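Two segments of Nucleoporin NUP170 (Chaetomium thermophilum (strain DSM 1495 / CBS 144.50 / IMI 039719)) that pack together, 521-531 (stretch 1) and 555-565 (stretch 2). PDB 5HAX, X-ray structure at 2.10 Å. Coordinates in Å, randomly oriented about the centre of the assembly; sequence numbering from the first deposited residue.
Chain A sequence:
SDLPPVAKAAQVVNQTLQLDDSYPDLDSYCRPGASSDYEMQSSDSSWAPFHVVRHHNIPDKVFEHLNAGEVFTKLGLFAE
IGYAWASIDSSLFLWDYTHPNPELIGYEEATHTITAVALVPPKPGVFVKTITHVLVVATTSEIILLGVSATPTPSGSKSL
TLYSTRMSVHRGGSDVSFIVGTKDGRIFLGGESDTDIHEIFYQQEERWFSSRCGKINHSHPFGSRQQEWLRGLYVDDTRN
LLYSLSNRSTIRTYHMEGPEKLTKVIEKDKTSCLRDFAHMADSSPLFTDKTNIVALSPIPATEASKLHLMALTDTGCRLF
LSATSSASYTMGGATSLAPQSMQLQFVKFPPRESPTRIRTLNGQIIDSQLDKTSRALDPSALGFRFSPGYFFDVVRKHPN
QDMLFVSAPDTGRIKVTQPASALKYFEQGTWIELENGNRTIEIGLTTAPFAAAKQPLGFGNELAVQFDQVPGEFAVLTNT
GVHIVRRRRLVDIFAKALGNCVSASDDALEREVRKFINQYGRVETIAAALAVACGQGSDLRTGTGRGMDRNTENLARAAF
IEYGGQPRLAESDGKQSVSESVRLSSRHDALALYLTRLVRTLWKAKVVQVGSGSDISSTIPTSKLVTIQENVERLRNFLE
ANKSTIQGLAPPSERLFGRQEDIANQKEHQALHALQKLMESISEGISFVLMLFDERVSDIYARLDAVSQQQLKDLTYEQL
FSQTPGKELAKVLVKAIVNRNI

Stretch 1 (521-531) GRVETIAAALA
Stretch 2 (555-565) LARAAFIEYGG

Residues 522-531 and 555-562 are helical (phi/psi near -65/-42), their axes approaching to 8.0 Å, roughly antiparallel, at a signed crossing angle of -143°. Register is set by Ala-529 CA to Ala-556 CA, 4.7 Å, and Ile-526 CA to Phe-560 CA, 5.6 Å. Alanines permit the tighter end: the CB of Ala-556 sits 3.4 Å from Ala-529 O, and Ala-529 CB, pointing toward the second helix, lies 4.2 Å from both Ala-559 CB and Phe-560 N.

Where the backbones diverge toward the turn after the second helix, Ile-526 (chi1 m, chi2 m) leaves its helix sideways, then bends inward to fill the gap. Ile-526 CD1 enters a hollow at the helix end, 3.7 Å from Ala-559 O and 3.4 Å from Tyr-563 O; Ile-526 CG2 meets Phe-560 CD2 at 3.3 Å. Phe-560 (chi1 t, chi2 -107°) reaches back, and Leu-530 (t, p) packs on its ring: Leu-530 CD1 lies over one face, 4.3 Å from the Phe-560 ring centroid and 15° off its normal, a CH-pi contact.

No hydrogen bond crosses; 419 Å² is buried, both sides summed. At the exposed margin, Arg-522 (t, t, then turned at chi3, m, and chi4, -89°) brings NH2 to 3.7 Å from Tyr-563 O. Gly-564 lacks a CB, which would clash with Phe-560 O at 2.8 Å.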

# COMPACT_ATOMS: atom_id res chain seq x y z
N GLY A 521 18.40 -13.37 7.22
CA GLY A 521 19.32 -13.19 8.32
C GLY A 521 18.78 -13.76 9.62
O GLY A 521 17.59 -14.02 9.78
N ARG A 522 19.70 -13.96 10.57
CA ARG A 522 19.33 -14.66 11.80
C ARG A 522 18.40 -13.81 12.67
O ARG A 522 17.43 -14.33 13.23
CB ARG A 522 20.58 -15.05 12.58
CG ARG A 522 20.32 -16.02 13.73
CD ARG A 522 21.61 -16.53 14.36
NE ARG A 522 22.47 -17.22 13.40
CZ ARG A 522 22.41 -18.53 13.13
NH1 ARG A 522 23.24 -19.05 12.24
NH2 ARG A 522 21.52 -19.30 13.74
N VAL A 523 18.67 -12.51 12.79
CA VAL A 523 17.88 -11.67 13.68
C VAL A 523 16.43 -11.60 13.20
O VAL A 523 15.49 -11.79 13.99
CB VAL A 523 18.50 -10.26 13.79
CG1 VAL A 523 17.58 -9.32 14.56
CG2 VAL A 523 19.87 -10.34 14.46
N GLU A 524 16.23 -11.33 11.91
CA GLU A 524 14.87 -11.25 11.38
C GLU A 524 14.14 -12.58 11.53
O GLU A 524 12.94 -12.61 11.82
CB GLU A 524 14.90 -10.82 9.91
CG GLU A 524 15.32 -9.37 9.69
CD GLU A 524 14.22 -8.37 10.03
OE1 GLU A 524 13.06 -8.80 10.25
OE2 GLU A 524 14.51 -7.16 10.06
N THR A 525 14.85 -13.70 11.35
CA THR A 525 14.22 -15.01 11.47
C THR A 525 13.80 -15.28 12.91
O THR A 525 12.69 -15.75 13.16
CB THR A 525 15.17 -16.10 10.98
OG1 THR A 525 15.59 -15.81 9.64
CG2 THR A 525 14.48 -17.46 11.00
N ILE A 526 14.69 -15.01 13.87
CA ILE A 526 14.37 -15.25 15.27
C ILE A 526 13.28 -14.28 15.73
O ILE A 526 12.46 -14.63 16.59
CB ILE A 526 15.64 -15.13 16.13
CG1 ILE A 526 16.66 -16.20 15.74
CG2 ILE A 526 15.31 -15.23 17.62
CD1 ILE A 526 16.20 -17.63 15.97
N ALA A 527 13.25 -13.07 15.18
CA ALA A 527 12.18 -12.13 15.50
C ALA A 527 10.84 -12.64 14.99
O ALA A 527 9.81 -12.45 15.65
CB ALA A 527 12.49 -10.76 14.91
N ALA A 528 10.83 -13.29 13.82
CA ALA A 528 9.60 -13.89 13.32
C ALA A 528 9.14 -15.03 14.23
O ALA A 528 7.95 -15.16 14.51
CB ALA A 528 9.80 -14.39 11.89
N ALA A 529 10.08 -15.86 14.69
CA ALA A 529 9.73 -16.94 15.61
C ALA A 529 9.13 -16.37 16.89
O ALA A 529 8.10 -16.86 17.38
CB ALA A 529 10.96 -17.79 15.92
N LEU A 530 9.76 -15.33 17.44
CA LEU A 530 9.21 -14.68 18.63
C LEU A 530 7.80 -14.18 18.37
O LEU A 530 6.90 -14.39 19.20
CB LEU A 530 10.13 -13.53 19.05
CG LEU A 530 9.63 -12.66 20.21
CD1 LEU A 530 9.44 -13.49 21.46
CD2 LEU A 530 10.60 -11.51 20.45
N ALA A 531 7.58 -13.54 17.22
CA ALA A 531 6.25 -13.02 16.90
C ALA A 531 5.23 -14.14 16.80
O ALA A 531 4.15 -14.06 17.39
CB ALA A 531 6.31 -12.23 15.59
N LEU A 555 6.42 -24.74 18.43
CA LEU A 555 7.57 -24.86 17.54
C LEU A 555 8.30 -23.53 17.41
O LEU A 555 9.53 -23.49 17.43
CB LEU A 555 7.13 -25.36 16.17
CG LEU A 555 7.40 -26.82 15.82
CD1 LEU A 555 6.83 -27.14 14.45
CD2 LEU A 555 8.89 -27.12 15.85
N ALA A 556 7.54 -22.44 17.27
CA ALA A 556 8.15 -21.12 17.21
C ALA A 556 8.94 -20.82 18.48
O ALA A 556 10.04 -20.26 18.42
CB ALA A 556 7.07 -20.06 16.97
N ARG A 557 8.39 -21.17 19.64
CA ARG A 557 9.14 -21.06 20.89
C ARG A 557 10.42 -21.87 20.83
O ARG A 557 11.49 -21.39 21.25
CB ARG A 557 8.27 -21.51 22.07
CG ARG A 557 9.04 -21.69 23.38
CD ARG A 557 8.14 -22.20 24.50
NE ARG A 557 7.57 -23.51 24.19
CZ ARG A 557 6.83 -24.22 25.04
NH1 ARG A 557 6.56 -23.75 26.26
NH2 ARG A 557 6.35 -25.40 24.68
N ALA A 558 10.34 -23.10 20.34
CA ALA A 558 11.53 -23.95 20.27
C ALA A 558 12.59 -23.35 19.35
O ALA A 558 13.79 -23.46 19.62
CB ALA A 558 11.14 -25.35 19.79
N ALA A 559 12.16 -22.72 18.26
CA ALA A 559 13.11 -22.09 17.35
C ALA A 559 13.75 -20.86 17.98
O ALA A 559 14.94 -20.59 17.77
CB ALA A 559 12.42 -21.73 16.04
N PHE A 560 12.97 -20.10 18.75
CA PHE A 560 13.49 -18.91 19.41
C PHE A 560 14.57 -19.28 20.43
O PHE A 560 15.58 -18.58 20.56
CB PHE A 560 12.34 -18.16 20.09
CG PHE A 560 12.75 -16.88 20.75
CD1 PHE A 560 12.82 -16.79 22.13
CD2 PHE A 560 13.04 -15.75 20.00
CE1 PHE A 560 13.18 -15.60 22.74
CE2 PHE A 560 13.40 -14.57 20.61
CZ PHE A 560 13.47 -14.49 21.98
N ILE A 561 14.38 -20.39 21.14
CA ILE A 561 15.35 -20.84 22.13
C ILE A 561 16.57 -21.46 21.46
O ILE A 561 17.71 -21.06 21.72
CB ILE A 561 14.68 -21.83 23.11
CG1 ILE A 561 13.62 -21.11 23.94
CG2 ILE A 561 15.72 -22.49 24.01
CD1 ILE A 561 12.70 -22.06 24.70
N GLU A 562 16.34 -22.44 20.59
CA GLU A 562 17.43 -23.30 20.11
C GLU A 562 18.38 -22.57 19.17
O GLU A 562 19.58 -22.88 19.15
CB GLU A 562 16.85 -24.52 19.41
CG GLU A 562 16.16 -25.51 20.34
CD GLU A 562 17.14 -26.32 21.17
OE1 GLU A 562 16.94 -26.43 22.40
OE2 GLU A 562 18.10 -26.85 20.58
N TYR A 563 17.88 -21.62 18.38
CA TYR A 563 18.67 -20.98 17.33
C TYR A 563 18.91 -19.50 17.59
O TYR A 563 19.32 -18.77 16.68
CB TYR A 563 18.00 -21.18 15.97
CG TYR A 563 17.53 -22.60 15.73
CD1 TYR A 563 18.43 -23.64 15.59
CD2 TYR A 563 16.17 -22.89 15.64
CE1 TYR A 563 18.01 -24.93 15.36
CE2 TYR A 563 15.74 -24.19 15.42
CZ TYR A 563 16.65 -25.20 15.28
OH TYR A 563 16.22 -26.49 15.06
N GLY A 564 18.67 -19.04 18.82
CA GLY A 564 18.84 -17.64 19.15
C GLY A 564 20.27 -17.18 19.35
O GLY A 564 20.50 -15.97 19.50
N GLY A 565 21.24 -18.09 19.35
CA GLY A 565 22.63 -17.71 19.50
C GLY A 565 22.99 -17.44 20.95
O GLY A 565 22.35 -17.94 21.89